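Local coordinates for protein endoglucanase (Ruminococcus champanellensis, PDB 6WQV) that hydrolyses cellulose as a broad-specificity family 5 endoglucanase and probably acts on other plant polysaccharides such as xylan, at residues Asp123-Thr128 / Asp133-Arg138; Arg12-Thr15 / Asp21-Thr24; Ala47-Ala52 / Glu94-Arg99. All coordinates share one frame; numbering follows the deposited sequence.

In the fold
The three contacts illustrate how a (beta/alpha)8 barrel is tied together outside its strands. Contacts 1 and 3 sit nearer each other, with centres about 24 Å apart and nearest atoms about 11 Å apart. Neither touches the bound glycan: the side chain of L125 in contact 1 is about 11 Å from a glucose unit, and that of S49 in contact 3 about 12 Å from another. Contact 2 belongs to the N-terminal region, at the end of the barrel where the strands begin, whereas pocket residues such as N31, H119 and H120 follow strand C-termini. Its centre is about 32 and 30 Å from those of contacts 1 and 3.

Contact 1 of 3, residues Asp123-Thr128 / Asp133-Arg138; sequences DWLIPT and DSVNAR
The backbone oxygen of W124 has two close neighbours: I126 N gives it a weak hydrogen bond of 2.8 Å, and the methyl CG2 of V135, from the following helix, presses on W124 O at 3.2 Å. The main union, however, is of a ring with a cation. The guanidinium of R138 lies flat on the indole of W124, the two planes only 12° apart, in a stack that also counts as cation-pi: R138 CZ is 3.5 Å from the centroid of the five-membered ring. Behind it, R138 CD makes a CH-pi contact 3.6 Å from the six-membered centroid of W124, so the extended arginine chain runs across both rings of the indole. With CG of R138 anti to the backbone nitrogen (chi1 179°), that chain leaves the helix straight across the ring face. W124 NE1 and R138 NH2 are both donors and do not bond; the indole N-H goes instead to E121. V135 CG1 meets W124 CZ3 at 3.8 Å, obliquely to the ring. Replacing W124 with an alanine would probably leave the R138 guanidinium without its aromatic platform, free to swing, and open a gap beside V135. In the helical layer around the barrel, the loop after strand 113-117 thereby folds back on the first turns of helix 129-149, whose L139 and I142 also touch the indole, while Y188 of helix 179-197 packs on V135 and hydrogen-bonds I126 O.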
loop_
_atom_site.group_PDB
_atom_site.type_symbol
_atom_site.label_atom_id
_atom_site.label_comp_id
_atom_site.label_asym_id
_atom_site.label_seq_id
_atom_site.Cartn_x
_atom_site.Cartn_y
_atom_site.Cartn_z
ATOM N N ASP A 123 8.084 -11.935 8.320
ATOM C CA ASP A 123 8.796 -12.860 9.198
ATOM C C ASP A 123 7.822 -13.832 9.847
ATOM O O ASP A 123 8.184 -14.978 10.125
ATOM C CB ASP A 123 9.603 -12.140 10.275
ATOM C CG ASP A 123 10.946 -11.645 9.771
ATOM O OD1 ASP A 123 11.259 -11.862 8.581
ATOM O OD2 ASP A 123 11.691 -11.031 10.568
ATOM N N TRP A 124 6.581 -13.391 10.099
ATOM C CA TRP A 124 5.544 -14.275 10.625
ATOM C C TRP A 124 4.386 -14.526 9.667
ATOM O O TRP A 124 3.737 -15.567 9.779
ATOM C CB TRP A 124 4.963 -13.733 11.944
ATOM C CG TRP A 124 4.266 -12.406 11.816
ATOM C CD1 TRP A 124 4.836 -11.178 11.961
ATOM C CD2 TRP A 124 2.873 -12.166 11.530
ATOM N NE1 TRP A 124 3.902 -10.196 11.776
ATOM C CE2 TRP A 124 2.687 -10.773 11.509
ATOM C CE3 TRP A 124 1.772 -12.997 11.280
ATOM C CZ2 TRP A 124 1.449 -10.182 11.256
ATOM C CZ3 TRP A 124 0.541 -12.408 11.030
ATOM C CH2 TRP A 124 0.390 -11.016 11.022
ATOM N N LEU A 125 4.136 -13.626 8.711
ATOM C CA LEU A 125 2.992 -13.724 7.796
ATOM C C LEU A 125 3.336 -14.673 6.645
ATOM O O LEU A 125 3.527 -14.281 5.490
ATOM C CB LEU A 125 2.613 -12.336 7.293
ATOM C CG LEU A 125 1.318 -12.192 6.495
ATOM C CD1 LEU A 125 0.110 -12.319 7.419
ATOM C CD2 LEU A 125 1.255 -10.870 5.726
ATOM N N ILE A 126 3.416 -15.950 6.990
ATOM C CA ILE A 126 3.930 -16.993 6.105
ATOM C C ILE A 126 2.761 -17.748 5.470
ATOM O O ILE A 126 1.968 -18.369 6.193
ATOM C CB ILE A 126 4.835 -17.953 6.890
ATOM C CG1 ILE A 126 6.045 -17.197 7.448
ATOM C CG2 ILE A 126 5.253 -19.145 6.034
ATOM C CD1 ILE A 126 6.734 -17.931 8.586
ATOM N N PRO A 127 2.649 -17.772 4.131
ATOM C CA PRO A 127 1.485 -18.438 3.498
ATOM C C PRO A 127 1.715 -19.916 3.195
ATOM O O PRO A 127 1.921 -20.342 2.048
ATOM C CB PRO A 127 1.289 -17.625 2.221
ATOM C CG PRO A 127 2.712 -17.231 1.841
ATOM C CD PRO A 127 3.448 -17.007 3.149
ATOM N N THR A 128 1.676 -20.726 4.248
ATOM C CA THR A 128 1.769 -22.173 4.136
ATOM C C THR A 128 0.696 -22.792 5.021
ATOM O O THR A 128 0.247 -22.187 6.002
ATOM C CB THR A 128 3.129 -22.714 4.597
ATOM O OG1 THR A 128 3.303 -22.442 5.995
ATOM C CG2 THR A 128 4.267 -22.091 3.800
ATOM N N ASP A 133 -2.941 -21.630 10.700
ATOM C CA ASP A 133 -3.746 -21.390 11.895
ATOM C C ASP A 133 -3.098 -20.335 12.787
ATOM O O ASP A 133 -3.780 -19.443 13.305
ATOM C CB ASP A 133 -3.959 -22.692 12.668
ATOM C CG ASP A 133 -4.870 -23.668 11.945
ATOM O OD1 ASP A 133 -5.534 -23.271 10.964
ATOM O OD2 ASP A 133 -4.918 -24.840 12.370
ATOM N N SER A 134 -1.778 -20.430 12.978
ATOM C CA SER A 134 -1.057 -19.462 13.799
ATOM C C SER A 134 -1.149 -18.068 13.199
ATOM O O SER A 134 -1.375 -17.083 13.914
ATOM C CB SER A 134 0.405 -19.899 13.906
ATOM O OG SER A 134 1.208 -18.953 14.593
ATOM N N VAL A 135 -0.987 -17.966 11.881
ATOM C CA VAL A 135 -1.016 -16.660 11.233
ATOM C C VAL A 135 -2.409 -16.054 11.305
ATOM O O VAL A 135 -2.567 -14.858 11.581
ATOM C CB VAL A 135 -0.506 -16.780 9.787
ATOM C CG1 VAL A 135 -0.683 -15.464 9.061
ATOM C CG2 VAL A 135 0.950 -17.214 9.774
ATOM N N ASN A 136 -3.445 -16.860 11.058
ATOM C CA ASN A 136 -4.803 -16.336 11.153
ATOM C C ASN A 136 -5.092 -15.820 12.557
ATOM O O ASN A 136 -5.745 -14.781 12.719
ATOM C CB ASN A 136 -5.817 -17.401 10.732
ATOM C CG ASN A 136 -6.105 -17.376 9.246
ATOM O OD1 ASN A 136 -6.163 -16.314 8.627
ATOM N ND2 ASN A 136 -6.300 -18.551 8.665
ATOM N N ALA A 137 -4.607 -16.519 13.586
ATOM C CA ALA A 137 -4.808 -16.049 14.955
ATOM C C ALA A 137 -4.106 -14.715 15.197
ATOM O O ALA A 137 -4.671 -13.812 15.828
ATOM C CB ALA A 137 -4.313 -17.098 15.951
ATOM N N ARG A 138 -2.870 -14.571 14.708
ATOM C CA ARG A 138 -2.136 -13.325 14.908
ATOM C C ARG A 138 -2.755 -12.193 14.106
ATOM O O ARG A 138 -2.889 -11.068 14.607
ATOM C CB ARG A 138 -0.670 -13.531 14.530
ATOM C CG ARG A 138 0.190 -12.294 14.684
ATOM C CD ARG A 138 1.664 -12.625 14.765
ATOM N NE ARG A 138 2.474 -11.407 14.811
ATOM C CZ ARG A 138 3.737 -11.359 15.213
ATOM N NH1 ARG A 138 4.353 -12.460 15.611
ATOM N NH2 ARG A 138 4.392 -10.200 15.219
#

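Contact 2 of 3, residues Arg12-Thr15 / Asp21-Thr24; sequences RDLT and DEIT
R12 and E22 meet head-on across the surface, guanidinium against carboxylate, in a salt bridge whose firm bond runs from R12 NH1 to E22 OE2 at 2.8 Å. It is nearly straight (170°), reaches OE2 on its syn side and lies almost within the guanidinium plane, though the carboxylate is turned by 29° against that plane. A companion bond from R12 NH2 to E22 OE1 would complete a two-pronged grip, but the position of OE1 is less certain, so this second prong is doubtful. L14 lends an apolar cover: its methyl CD1 lies over the rim of one face of the R12 guanidinium, 3.5 Å above the plane, and 4.2 Å from E22 OE2. A bend at chi3 of R12 (-68°) turns the guanidinium toward the glutamate. The arginine is shared, for NE forms a salt bridge with E155, and the two acids together probably offset its charge. Further out, K235 forms a salt bridge with D13 and also hydrogen-bonds L14 O, which probably helps to hold the incoming chain. T15 N-caps helix 16-22, and the bridge joins the loop leading into that helix to the region of its far end, ahead of strand 26-29, with E155 and K235 placed shortly before strands 157-160 and 236-241.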
loop_
_atom_site.group_PDB
_atom_site.type_symbol
_atom_site.label_atom_id
_atom_site.label_comp_id
_atom_site.label_asym_id
_atom_site.label_seq_id
_atom_site.Cartn_x
_atom_site.Cartn_y
_atom_site.Cartn_z
ATOM N N ARG A 12 -20.259 8.805 5.529
ATOM C CA ARG A 12 -21.026 8.547 4.323
ATOM C C ARG A 12 -20.909 7.066 3.993
ATOM O O ARG A 12 -19.831 6.479 4.111
ATOM C CB ARG A 12 -20.466 9.358 3.156
ATOM C CG ARG A 12 -20.651 10.864 3.284
ATOM C CD ARG A 12 -20.139 11.582 2.030
ATOM N NE ARG A 12 -18.687 11.466 1.923
ATOM C CZ ARG A 12 -17.995 11.518 0.788
ATOM N NH1 ARG A 12 -18.611 11.675 -0.377
ATOM N NH2 ARG A 12 -16.676 11.399 0.826
ATOM N N ASP A 13 -22.022 6.471 3.597
ATOM C CA ASP A 13 -22.076 5.069 3.199
ATOM C C ASP A 13 -21.941 5.055 1.683
ATOM O O ASP A 13 -22.924 5.245 0.960
ATOM C CB ASP A 13 -23.399 4.465 3.645
ATOM C CG ASP A 13 -23.447 2.966 3.469
ATOM O OD1 ASP A 13 -22.490 2.380 2.919
ATOM O OD2 ASP A 13 -24.462 2.384 3.894
ATOM N N LEU A 14 -20.718 4.846 1.206
ATOM C CA LEU A 14 -20.424 4.838 -0.215
ATOM C C LEU A 14 -19.850 3.494 -0.626
ATOM O O LEU A 14 -19.166 2.825 0.157
ATOM C CB LEU A 14 -19.378 5.890 -0.555
ATOM C CG LEU A 14 -19.732 7.334 -0.225
ATOM C CD1 LEU A 14 -18.529 8.199 -0.553
ATOM C CD2 LEU A 14 -20.953 7.771 -0.988
ATOM N N THR A 15 -20.092 3.117 -1.875
ATOM C CA THR A 15 -19.467 1.900 -2.369
ATOM C C THR A 15 -17.983 2.134 -2.648
ATOM O O THR A 15 -17.497 3.270 -2.743
ATOM C CB THR A 15 -20.113 1.444 -3.673
ATOM O OG1 THR A 15 -19.791 2.381 -4.708
ATOM C CG2 THR A 15 -21.606 1.335 -3.535
ATOM N N ASP A 21 -13.735 6.939 -6.961
ATOM C CA ASP A 21 -13.975 8.061 -7.863
ATOM C C ASP A 21 -13.742 9.409 -7.194
ATOM O O ASP A 21 -13.651 10.425 -7.891
ATOM C CB ASP A 21 -15.378 7.998 -8.458
ATOM C CG ASP A 21 -15.474 6.989 -9.590
ATOM O OD1 ASP A 21 -14.419 6.590 -10.137
ATOM O OD2 ASP A 21 -16.606 6.595 -9.934
ATOM N N GLU A 22 -13.637 9.442 -5.870
ATOM C CA GLU A 22 -13.248 10.659 -5.170
ATOM C C GLU A 22 -11.741 10.803 -5.030
ATOM O O GLU A 22 -11.257 11.922 -4.835
ATOM C CB GLU A 22 -13.890 10.688 -3.786
ATOM C CG GLU A 22 -15.387 10.558 -3.856
ATOM C CD GLU A 22 -16.083 11.223 -2.699
ATOM O OE1 GLU A 22 -15.419 11.449 -1.667
ATOM O OE2 GLU A 22 -17.288 11.526 -2.825
ATOM N N ILE A 23 -10.993 9.702 -5.109
ATOM C CA ILE A 23 -9.537 9.764 -5.106
ATOM C C ILE A 23 -9.057 10.345 -6.431
ATOM O O ILE A 23 -9.601 10.041 -7.499
ATOM C CB ILE A 23 -8.973 8.353 -4.849
ATOM C CG1 ILE A 23 -9.332 7.916 -3.424
ATOM C CG2 ILE A 23 -7.490 8.315 -5.106
ATOM C CD1 ILE A 23 -8.830 6.544 -3.013
ATOM N N THR A 24 -8.052 11.225 -6.363
ATOM C CA THR A 24 -7.423 11.760 -7.570
ATOM C C THR A 24 -6.154 10.958 -7.858
ATOM O O THR A 24 -6.129 10.129 -8.773
ATOM C CB THR A 24 -7.134 13.258 -7.418
ATOM O OG1 THR A 24 -6.391 13.503 -6.220
ATOM C CG2 THR A 24 -8.443 14.065 -7.382
#

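Contact 3 of 3, residues Ala47-Ala52 / Glu94-Arg99; sequences AQSETA and EAWMNR
S49 and E50, neighbours on the short helix 46-50, face W96 and R99 at the start of helix 94-108, a contact between the connection after strand 26-29 and a later helix of the (beta/alpha)8 barrel typical of family 5. S49 comes first along the chain and makes the apolar half of the contact. Its CB rests 3.9 Å from CZ3 of W96, at an oblique angle to the indole. The tryptophan has CG anti to its backbone nitrogen (chi1 -178°), which carries the far end of the ring system across to the serine. Its aromatic surroundings place it further: H83 stacks on the indole, while W80 meets it with the planes roughly perpendicular.

E50 makes the polar half. Its extended side chain brings the carboxylate to the guanidinium of R99 edge to edge, and the two groups are nearly coplanar, 24° apart. R99 grips side-on with two nitrogens: NE bonds E50 OE1 at 2.8 Å and NH2 bonds E50 OE2 at 2.9 Å, each using the syn lone pair of its oxygen. The second bond is the straighter, at 171°. Paired bonds of this kind fix the rotation of both flat groups, and since the two residues are buried, each charge probably stabilises the other. T58 takes part twice, its hydroxyl bonding E50 OE2 and its backbone oxygen accepting from R99 NH2. The remaining nitrogen, NH1, is engaged by E102 and Y106 of the same helix.

At T51 the chain leaves the helix, and this residue secures the end by two hydrogen bonds to one oxygen: A47 O receives T51 N at 3.2 Å and T51 OG1 at 2.8 Å, from opposite faces of the carbonyl plane.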
loop_
_atom_site.group_PDB
_atom_site.type_symbol
_atom_site.label_atom_id
_atom_site.label_comp_id
_atom_site.label_asym_id
_atom_site.label_seq_id
_atom_site.Cartn_x
_atom_site.Cartn_y
_atom_site.Cartn_z
ATOM N N ALA A 47 10.552 6.316 17.651
ATOM C CA ALA A 47 11.461 7.188 16.915
ATOM C C ALA A 47 12.565 6.382 16.240
ATOM O O ALA A 47 12.954 6.682 15.103
ATOM C CB ALA A 47 12.045 8.246 17.851
ATOM N N GLN A 48 13.082 5.355 16.916
ATOM C CA GLN A 48 14.121 4.526 16.310
ATOM C C GLN A 48 13.615 3.834 15.052
ATOM O O GLN A 48 14.354 3.697 14.070
ATOM C CB GLN A 48 14.631 3.501 17.323
ATOM C CG GLN A 48 15.525 4.110 18.384
ATOM C CD GLN A 48 15.832 3.173 19.536
ATOM O OE1 GLN A 48 15.077 2.242 19.826
ATOM N NE2 GLN A 48 16.945 3.421 20.207
ATOM N N SER A 49 12.362 3.378 15.064
ATOM C CA SER A 49 11.792 2.748 13.879
ATOM C C SER A 49 11.574 3.760 12.760
ATOM O O SER A 49 12.000 3.548 11.619
ATOM C CB SER A 49 10.453 2.093 14.224
ATOM O OG SER A 49 10.610 0.996 15.105
ATOM N N GLU A 50 10.888 4.866 13.066
ATOM C CA GLU A 50 10.467 5.785 12.018
ATOM C C GLU A 50 11.654 6.369 11.265
ATOM O O GLU A 50 11.539 6.664 10.068
ATOM C CB GLU A 50 9.602 6.894 12.626
ATOM C CG GLU A 50 9.044 7.885 11.606
ATOM C CD GLU A 50 7.932 8.780 12.150
ATOM O OE1 GLU A 50 7.494 8.593 13.312
ATOM O OE2 GLU A 50 7.486 9.680 11.398
ATOM N N THR A 51 12.799 6.530 11.931
ATOM C CA THR A 51 13.984 7.140 11.341
ATOM C C THR A 51 15.038 6.113 10.936
ATOM O O THR A 51 16.162 6.493 10.595
ATOM C CB THR A 51 14.591 8.165 12.307
ATOM O OG1 THR A 51 15.048 7.518 13.506
ATOM C CG2 THR A 51 13.566 9.228 12.680
ATOM N N ALA A 52 14.692 4.828 10.932
ATOM C CA ALA A 52 15.695 3.797 10.719
ATOM C C ALA A 52 16.170 3.715 9.274
ATOM O O ALA A 52 17.287 3.243 9.034
ATOM C CB ALA A 52 15.146 2.443 11.167
ATOM N N GLU A 94 1.728 0.591 23.051
ATOM C CA GLU A 94 0.860 1.767 23.083
ATOM C C GLU A 94 1.529 2.988 22.454
ATOM O O GLU A 94 0.878 3.750 21.729
ATOM C CB GLU A 94 0.455 2.069 24.524
ATOM C CG GLU A 94 -0.538 3.196 24.667
ATOM C CD GLU A 94 -1.925 2.823 24.184
ATOM O OE1 GLU A 94 -2.116 1.674 23.725
ATOM O OE2 GLU A 94 -2.822 3.685 24.267
ATOM N N ALA A 95 2.816 3.212 22.746
ATOM C CA ALA A 95 3.496 4.377 22.188
ATOM C C ALA A 95 3.524 4.318 20.667
ATOM O O ALA A 95 3.427 5.351 19.993
ATOM C CB ALA A 95 4.918 4.478 22.739
ATOM N N TRP A 96 3.660 3.119 20.106
ATOM C CA TRP A 96 3.645 2.976 18.657
ATOM C C TRP A 96 2.263 3.261 18.099
ATOM O O TRP A 96 2.119 3.986 17.114
ATOM C CB TRP A 96 4.063 1.565 18.280
ATOM C CG TRP A 96 4.120 1.320 16.810
ATOM C CD1 TRP A 96 3.331 0.471 16.082
ATOM C CD2 TRP A 96 5.034 1.909 15.882
ATOM N NE1 TRP A 96 3.700 0.504 14.761
ATOM C CE2 TRP A 96 4.745 1.382 14.615
ATOM C CE3 TRP A 96 6.070 2.834 16.008
ATOM C CZ2 TRP A 96 5.452 1.742 13.477
ATOM C CZ3 TRP A 96 6.771 3.194 14.883
ATOM C CH2 TRP A 96 6.463 2.648 13.631
ATOM N N MET A 97 1.230 2.671 18.708
ATOM C CA MET A 97 -0.124 2.927 18.237
ATOM C C MET A 97 -0.434 4.417 18.273
ATOM O O MET A 97 -1.066 4.941 17.351
ATOM C CB MET A 97 -1.131 2.127 19.065
ATOM C CG MET A 97 -2.557 2.201 18.537
ATOM S SD MET A 97 -2.807 1.335 16.968
ATOM C CE MET A 97 -3.096 -0.350 17.497
ATOM N N ASN A 98 0.037 5.118 19.316
ATOM C CA ASN A 98 -0.200 6.555 19.424
ATOM C C ASN A 98 0.477 7.306 18.285
ATOM O O ASN A 98 -0.104 8.234 17.711
ATOM C CB ASN A 98 0.313 7.095 20.763
ATOM C CG ASN A 98 -0.532 6.662 21.947
ATOM O OD1 ASN A 98 -1.646 6.165 21.787
ATOM N ND2 ASN A 98 -0.006 6.858 23.148
ATOM N N ARG A 99 1.711 6.931 17.951
ATOM C CA ARG A 99 2.397 7.608 16.855
ATOM C C ARG A 99 1.714 7.335 15.523
ATOM O O ARG A 99 1.556 8.247 14.700
ATOM C CB ARG A 99 3.870 7.196 16.811
ATOM C CG ARG A 99 4.643 7.826 15.665
ATOM C CD ARG A 99 4.592 9.346 15.691
ATOM N NE ARG A 99 5.292 9.884 14.530
ATOM C CZ ARG A 99 5.160 11.127 14.073
ATOM N NH1 ARG A 99 4.348 11.987 14.662
ATOM N NH2 ARG A 99 5.840 11.497 12.997
#